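PDB 2GP4: 6-phosphogluconate dehydratase from Shewanella oneidensis, which catalyses the dehydration of 6-phosphogluconate to 2-dehydro-3-deoxy-6-phosphogluconate, a step of the Entner-Doudoroff pathway, and is seen here without its iron-sulfur cluster. Local coordinates for residues A[562-567]-A[573-578]; A[543-548]-A[553-558]. All blocks are in the same frame, centred on the assembly; numbering follows the deposited sequence.

Overall arrangement
Contact 1 and contact 2 illustrate how successive pieces of one chain close a beta-rich C-terminal domain. Contact 2 (543-548 with 553-558) comes first along the chain, where strand 541-546 ends and the chain doubles back; contact 1 (562-567 with 573-578) is the hairpin that follows and supplies one margin of the same mixed sheet. Their centres lie about 12 Å apart, and they meet through apolar side chains: CD2 of Leu573 is 3.8 Å from CD1 of Leu545, and CD1 of Ile564 is 3.8 Å from CG1 of Val558. The centre of contact 1 is about 29 Å from the centre of the chain and that of contact 2 about 22 Å.

Contact 1 of 2, residues A[562-567]-A[573-578]; sequences DLIRVD and LSLLVS
Ile564 and Leu575 meet on the buried face of a two-stranded antiparallel pairing, where CG1 of Ile564 lies 3.5 Å from CD1 of Leu575. With CG anti to the backbone N (chi1 -177°), Leu575 swings CD1 back toward the opposing strand, and the same methyl touches CB of Asp562. Farther along this face CD1 of Leu573 comes within 4.2 Å of CB of Val566, while Met527 of strand 524-528 packs against Ile564 and Leu573.

Between the two faces run three backbone hydrogen bonds. Arg565 and Ser574 form the hydrogen-bonded pair, N of Arg565 giving to O of Ser574 at 2.8 Å and N of Ser574 returning to O of Arg565 at 3.0 Å. Beyond them N of Leu576 reaches O of Leu563 at 2.7 Å with an N-H...O angle of 168°, and a water links N of Leu563 to O of Leu576.

At the side of the sheet carrying Arg565 and Ser574, Leu576 crosses Arg565 at about a right angle. Its CB rests against CB of Leu563; CD1 reaches CB of Arg565 and sits 4.2 Å above the guanidinium plane, over its centre, while CD2 touches NH2 of Arg565. Cut back to an alanine here, the side chain would probably no longer cover that face of the guanidinium, which would be freer to turn. Salt bridges join NE of Arg565 to Glu465 and NH1 to Glu572, which also bonds Ser574 OG. At the open end of the hairpin Asp562 forms a salt bridge with Arg585.

Leu576 is the centre of an inverse gamma turn, which bends the chain out of the pairing toward helix 579-584. The whole is an antiparallel beta hairpin, strand 563-567 with strand 572-575, at one margin of the mixed sheet in the C-terminal domain.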
loop_
_atom_site.group_PDB
_atom_site.type_symbol
_atom_site.label_atom_id
_atom_site.label_comp_id
_atom_site.label_asym_id
_atom_site.label_seq_id
_atom_site.Cartn_x
_atom_site.Cartn_y
_atom_site.Cartn_z
ATOM N N ASP A 562 27.803 -18.482 5.625
ATOM C CA ASP A 562 27.108 -19.003 4.444
ATOM C C ASP A 562 27.046 -17.945 3.355
ATOM O O ASP A 562 26.778 -16.778 3.639
ATOM C CB ASP A 562 25.677 -19.416 4.788
ATOM C CG ASP A 562 25.606 -20.553 5.788
ATOM O OD1 ASP A 562 26.652 -21.158 6.109
ATOM O OD2 ASP A 562 24.485 -20.843 6.256
ATOM N N LEU A 563 27.296 -18.348 2.113
ATOM C CA LEU A 563 27.152 -17.432 0.987
ATOM C C LEU A 563 25.683 -17.268 0.620
ATOM O O LEU A 563 24.956 -18.251 0.455
ATOM C CB LEU A 563 27.947 -17.904 -0.234
ATOM C CG LEU A 563 29.447 -17.609 -0.405
ATOM C CD1 LEU A 563 29.861 -16.225 0.120
ATOM C CD2 LEU A 563 30.296 -18.691 0.229
ATOM N N ILE A 564 25.260 -16.014 0.505
ATOM C CA ILE A 564 23.921 -15.672 0.047
ATOM C C ILE A 564 24.022 -14.774 -1.172
ATOM O O ILE A 564 24.721 -13.758 -1.147
ATOM C CB ILE A 564 23.132 -14.944 1.137
ATOM C CG1 ILE A 564 22.519 -15.953 2.101
ATOM C CG2 ILE A 564 22.056 -14.054 0.524
ATOM C CD1 ILE A 564 22.204 -15.376 3.464
ATOM N N ARG A 565 23.325 -15.155 -2.235
ATOM C CA ARG A 565 23.304 -14.367 -3.454
ATOM C C ARG A 565 21.975 -13.634 -3.542
ATOM O O ARG A 565 20.923 -14.265 -3.648
ATOM C CB ARG A 565 23.517 -15.263 -4.684
ATOM C CG ARG A 565 23.594 -14.515 -6.018
ATOM C CD ARG A 565 23.629 -15.456 -7.229
ATOM N NE ARG A 565 24.813 -16.318 -7.238
ATOM C CZ ARG A 565 24.794 -17.649 -7.327
ATOM N NH1 ARG A 565 23.647 -18.312 -7.442
ATOM N NH2 ARG A 565 25.936 -18.323 -7.320
ATOM N N VAL A 566 22.022 -12.307 -3.459
ATOM C CA VAL A 566 20.867 -11.478 -3.811
ATOM C C VAL A 566 21.095 -10.883 -5.200
ATOM O O VAL A 566 21.914 -9.986 -5.387
ATOM C CB VAL A 566 20.512 -10.401 -2.724
ATOM C CG1 VAL A 566 21.716 -9.573 -2.340
ATOM C CG2 VAL A 566 19.365 -9.508 -3.187
ATOM N N ASP A 567 20.390 -11.434 -6.176
ATOM C CA ASP A 567 20.511 -11.007 -7.558
ATOM C C ASP A 567 19.195 -10.377 -8.009
ATOM O O ASP A 567 18.235 -11.078 -8.332
ATOM C CB ASP A 567 20.883 -12.204 -8.443
ATOM C CG ASP A 567 21.390 -11.791 -9.814
ATOM O OD1 ASP A 567 20.765 -10.923 -10.466
ATOM O OD2 ASP A 567 22.420 -12.355 -10.249
ATOM N N LEU A 573 17.325 -15.296 -5.457
ATOM C CA LEU A 573 17.703 -15.211 -4.054
ATOM C C LEU A 573 18.079 -16.620 -3.582
ATOM O O LEU A 573 17.206 -17.462 -3.367
ATOM C CB LEU A 573 16.546 -14.648 -3.228
ATOM C CG LEU A 573 16.749 -14.408 -1.735
ATOM C CD1 LEU A 573 17.685 -13.231 -1.494
ATOM C CD2 LEU A 573 15.412 -14.154 -1.096
ATOM N N SER A 574 19.380 -16.869 -3.433
ATOM C CA SER A 574 19.874 -18.203 -3.124
ATOM C C SER A 574 20.796 -18.254 -1.915
ATOM O O SER A 574 21.711 -17.443 -1.794
ATOM C CB SER A 574 20.616 -18.791 -4.331
ATOM O OG SER A 574 19.771 -18.883 -5.468
ATOM N N LEU A 575 20.551 -19.224 -1.036
ATOM C CA LEU A 575 21.516 -19.614 -0.019
ATOM C C LEU A 575 22.424 -20.686 -0.624
ATOM O O LEU A 575 21.964 -21.761 -1.017
ATOM C CB LEU A 575 20.811 -20.134 1.237
ATOM C CG LEU A 575 21.662 -20.538 2.449
ATOM C CD1 LEU A 575 22.424 -19.347 3.032
ATOM C CD2 LEU A 575 20.809 -21.216 3.520
ATOM N N LEU A 576 23.714 -20.385 -0.701
ATOM C CA LEU A 576 24.659 -21.227 -1.433
ATOM C C LEU A 576 25.225 -22.352 -0.572
ATOM O O LEU A 576 26.437 -22.462 -0.382
ATOM C CB LEU A 576 25.775 -20.375 -2.044
ATOM C CG LEU A 576 25.503 -19.614 -3.348
ATOM C CD1 LEU A 576 24.351 -18.657 -3.240
ATOM C CD2 LEU A 576 26.756 -18.864 -3.767
ATOM N N VAL A 577 24.326 -23.175 -0.038
ATOM C CA VAL A 577 24.694 -24.397 0.666
ATOM C C VAL A 577 23.829 -25.523 0.116
ATOM O O VAL A 577 22.686 -25.292 -0.286
ATOM C CB VAL A 577 24.518 -24.283 2.211
ATOM C CG1 VAL A 577 25.421 -23.212 2.789
ATOM C CG2 VAL A 577 23.093 -23.978 2.567
ATOM N N SER A 578 24.376 -26.737 0.091
ATOM C CA SER A 578 23.671 -27.895 -0.458
ATOM C C SER A 578 22.464 -28.280 0.389
ATOM O O SER A 578 22.435 -28.017 1.595
ATOM C CB SER A 578 24.621 -29.089 -0.572
ATOM O OG SER A 578 25.149 -29.437 0.696
HETATM O O HOH W 1 28.193 -20.912 1.631
#

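Contact 2 of 2, residues A[543-548]-A[553-558]; sequences IHLTPE and GLIAKV
Ile555 faces Leu545 across a short return of the chain, and its side chain can be followed outward atom by atom. CB meets CD2 of Leu545 at 3.7 Å. There the side chain divides. The CG2 branch turns to the backbone of the other segment, lying 4.0 Å from O of Pro547 and close to the carbonyl carbon of Glu548. The longer branch is extended, CG1 anti to the backbone N (chi1 -175°) and CD1 continuing the line (chi2 175°), and it runs along the Leu545 methyl: CG1 is near CD2 of Leu545, and the terminal CD1 is still only 3.9 Å from it. One leucine methyl thus serves the whole length of this branch, the two side chains lying alongside one another and running opposite ways.

Polar backbone atoms close the return beside this apolar core. N of Gly553 donates to O of Glu548 at 3.0 Å, the donor tilted 34° from the carbonyl plane. O of Pro547 is engaged twice, by the CA-H of Gly553, with CA 3.3 Å away, and by a water that donates to it at 2.8 Å and accepts from N of Ile555. Gly553 has no side chain, and a CB on it would collide with that same carbonyl oxygen, so the close approach depends on its bare CA. Pro547, which follows a cis peptide bond, lays CB 3.7 Å from CA of Gly553.

Glu548 sends its carboxylate to helix 499-502, where OE1 accepts from N of Lys500. Leu545 lies on the end of strand 541-546 and touches Ala450 of strand 448-453 and Leu573 of the hairpin, while the side chain of Val558 packs on Ala468 and Val470 of strand 463-471, before the chain enters strand 563-567.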
loop_
_atom_site.group_PDB
_atom_site.type_symbol
_atom_site.label_atom_id
_atom_site.label_comp_id
_atom_site.label_asym_id
_atom_site.label_seq_id
_atom_site.Cartn_x
_atom_site.Cartn_y
_atom_site.Cartn_z
ATOM N N ILE A 543 13.081 -8.247 1.183
ATOM C CA ILE A 543 12.147 -8.060 2.305
ATOM C C ILE A 543 10.898 -8.936 2.164
ATOM O O ILE A 543 10.602 -9.432 1.072
ATOM C CB ILE A 543 11.724 -6.563 2.470
ATOM C CG1 ILE A 543 10.994 -6.046 1.221
ATOM C CG2 ILE A 543 12.928 -5.684 2.796
ATOM C CD1 ILE A 543 10.287 -4.711 1.411
ATOM N N HIS A 544 10.163 -9.116 3.266
ATOM C CA HIS A 544 8.952 -9.957 3.279
ATOM C C HIS A 544 9.261 -11.428 2.952
ATOM O O HIS A 544 8.367 -12.177 2.547
ATOM C CB HIS A 544 7.877 -9.410 2.310
ATOM C CG HIS A 544 7.512 -7.977 2.547
ATOM N ND1 HIS A 544 6.419 -7.383 1.958
ATOM C CD2 HIS A 544 8.094 -7.018 3.308
ATOM C CE1 HIS A 544 6.343 -6.121 2.342
ATOM N NE2 HIS A 544 7.349 -5.875 3.162
ATOM N N LEU A 545 10.521 -11.833 3.138
ATOM C CA LEU A 545 10.939 -13.218 2.897
ATOM C C LEU A 545 9.977 -14.224 3.524
ATOM O O LEU A 545 9.579 -14.100 4.689
ATOM C CB LEU A 545 12.376 -13.479 3.376
ATOM C CG LEU A 545 12.945 -14.865 3.032
ATOM C CD1 LEU A 545 12.885 -15.158 1.529
ATOM C CD2 LEU A 545 14.367 -15.033 3.549
ATOM N N THR A 546 9.618 -15.217 2.721
ATOM C CA THR A 546 8.582 -16.170 3.048
ATOM C C THR A 546 8.985 -17.531 2.477
ATOM O O THR A 546 9.460 -17.605 1.331
ATOM C CB THR A 546 7.220 -15.697 2.484
ATOM O OG1 THR A 546 6.927 -14.388 2.997
ATOM C CG2 THR A 546 6.085 -16.649 2.873
ATOM N N PRO A 547 8.814 -18.610 3.275
ATOM C CA PRO A 547 8.301 -18.632 4.660
ATOM C C PRO A 547 9.215 -17.916 5.654
ATOM O O PRO A 547 10.440 -17.964 5.510
ATOM C CB PRO A 547 8.234 -20.132 4.988
ATOM C CG PRO A 547 8.226 -20.823 3.671
ATOM C CD PRO A 547 9.110 -19.973 2.799
ATOM N N GLU A 548 8.623 -17.245 6.638
ATOM C CA GLU A 548 9.394 -16.576 7.685
ATOM C C GLU A 548 10.131 -17.596 8.559
ATOM O O GLU A 548 9.900 -18.805 8.435
ATOM C CB GLU A 548 8.523 -15.621 8.522
ATOM C CG GLU A 548 7.439 -16.248 9.390
ATOM C CD GLU A 548 6.753 -15.209 10.282
ATOM O OE1 GLU A 548 5.635 -14.757 9.941
ATOM O OE2 GLU A 548 7.337 -14.825 11.322
ATOM N N GLY A 553 11.009 -21.439 7.392
ATOM C CA GLY A 553 11.686 -20.972 6.186
ATOM C C GLY A 553 13.190 -21.138 6.278
ATOM O O GLY A 553 13.777 -21.014 7.363
ATOM N N LEU A 554 13.808 -21.400 5.130
ATOM C CA LEU A 554 15.243 -21.638 5.042
ATOM C C LEU A 554 16.092 -20.543 5.706
ATOM O O LEU A 554 17.245 -20.782 6.070
ATOM C CB LEU A 554 15.657 -21.844 3.577
ATOM C CG LEU A 554 16.885 -22.724 3.325
ATOM C CD1 LEU A 554 16.632 -24.162 3.791
ATOM C CD2 LEU A 554 17.294 -22.693 1.858
ATOM N N ILE A 555 15.517 -19.356 5.874
ATOM C CA ILE A 555 16.174 -18.269 6.618
ATOM C C ILE A 555 16.549 -18.669 8.061
ATOM O O ILE A 555 17.532 -18.173 8.610
ATOM C CB ILE A 555 15.318 -16.968 6.612
ATOM C CG1 ILE A 555 16.072 -15.821 7.295
ATOM C CG2 ILE A 555 13.949 -17.214 7.244
ATOM C CD1 ILE A 555 15.386 -14.476 7.230
ATOM N N ALA A 556 15.767 -19.569 8.655
ATOM C CA ALA A 556 15.995 -20.031 10.027
ATOM C C ALA A 556 17.247 -20.900 10.169
ATOM O O ALA A 556 17.829 -20.981 11.251
ATOM C CB ALA A 556 14.763 -20.782 10.552
ATOM N N LYS A 557 17.656 -21.540 9.077
ATOM C CA LYS A 557 18.828 -22.424 9.084
ATOM C C LYS A 557 20.134 -21.739 8.684
ATOM O O LYS A 557 21.220 -22.288 8.915
ATOM C CB LYS A 557 18.583 -23.658 8.211
ATOM C CG LYS A 557 17.708 -24.714 8.882
ATOM C CD LYS A 557 17.597 -25.969 8.040
ATOM C CE LYS A 557 16.733 -27.013 8.733
ATOM N NZ LYS A 557 16.722 -28.294 7.976
ATOM N N VAL A 558 20.026 -20.546 8.092
ATOM C CA VAL A 558 21.195 -19.768 7.671
ATOM C C VAL A 558 22.157 -19.577 8.849
ATOM O O VAL A 558 21.731 -19.267 9.962
ATOM C CB VAL A 558 20.796 -18.390 7.087
ATOM C CG1 VAL A 558 22.022 -17.647 6.558
ATOM C CG2 VAL A 558 19.772 -18.541 5.978
HETATM O O HOH W 2 13.020 -18.358 4.419
#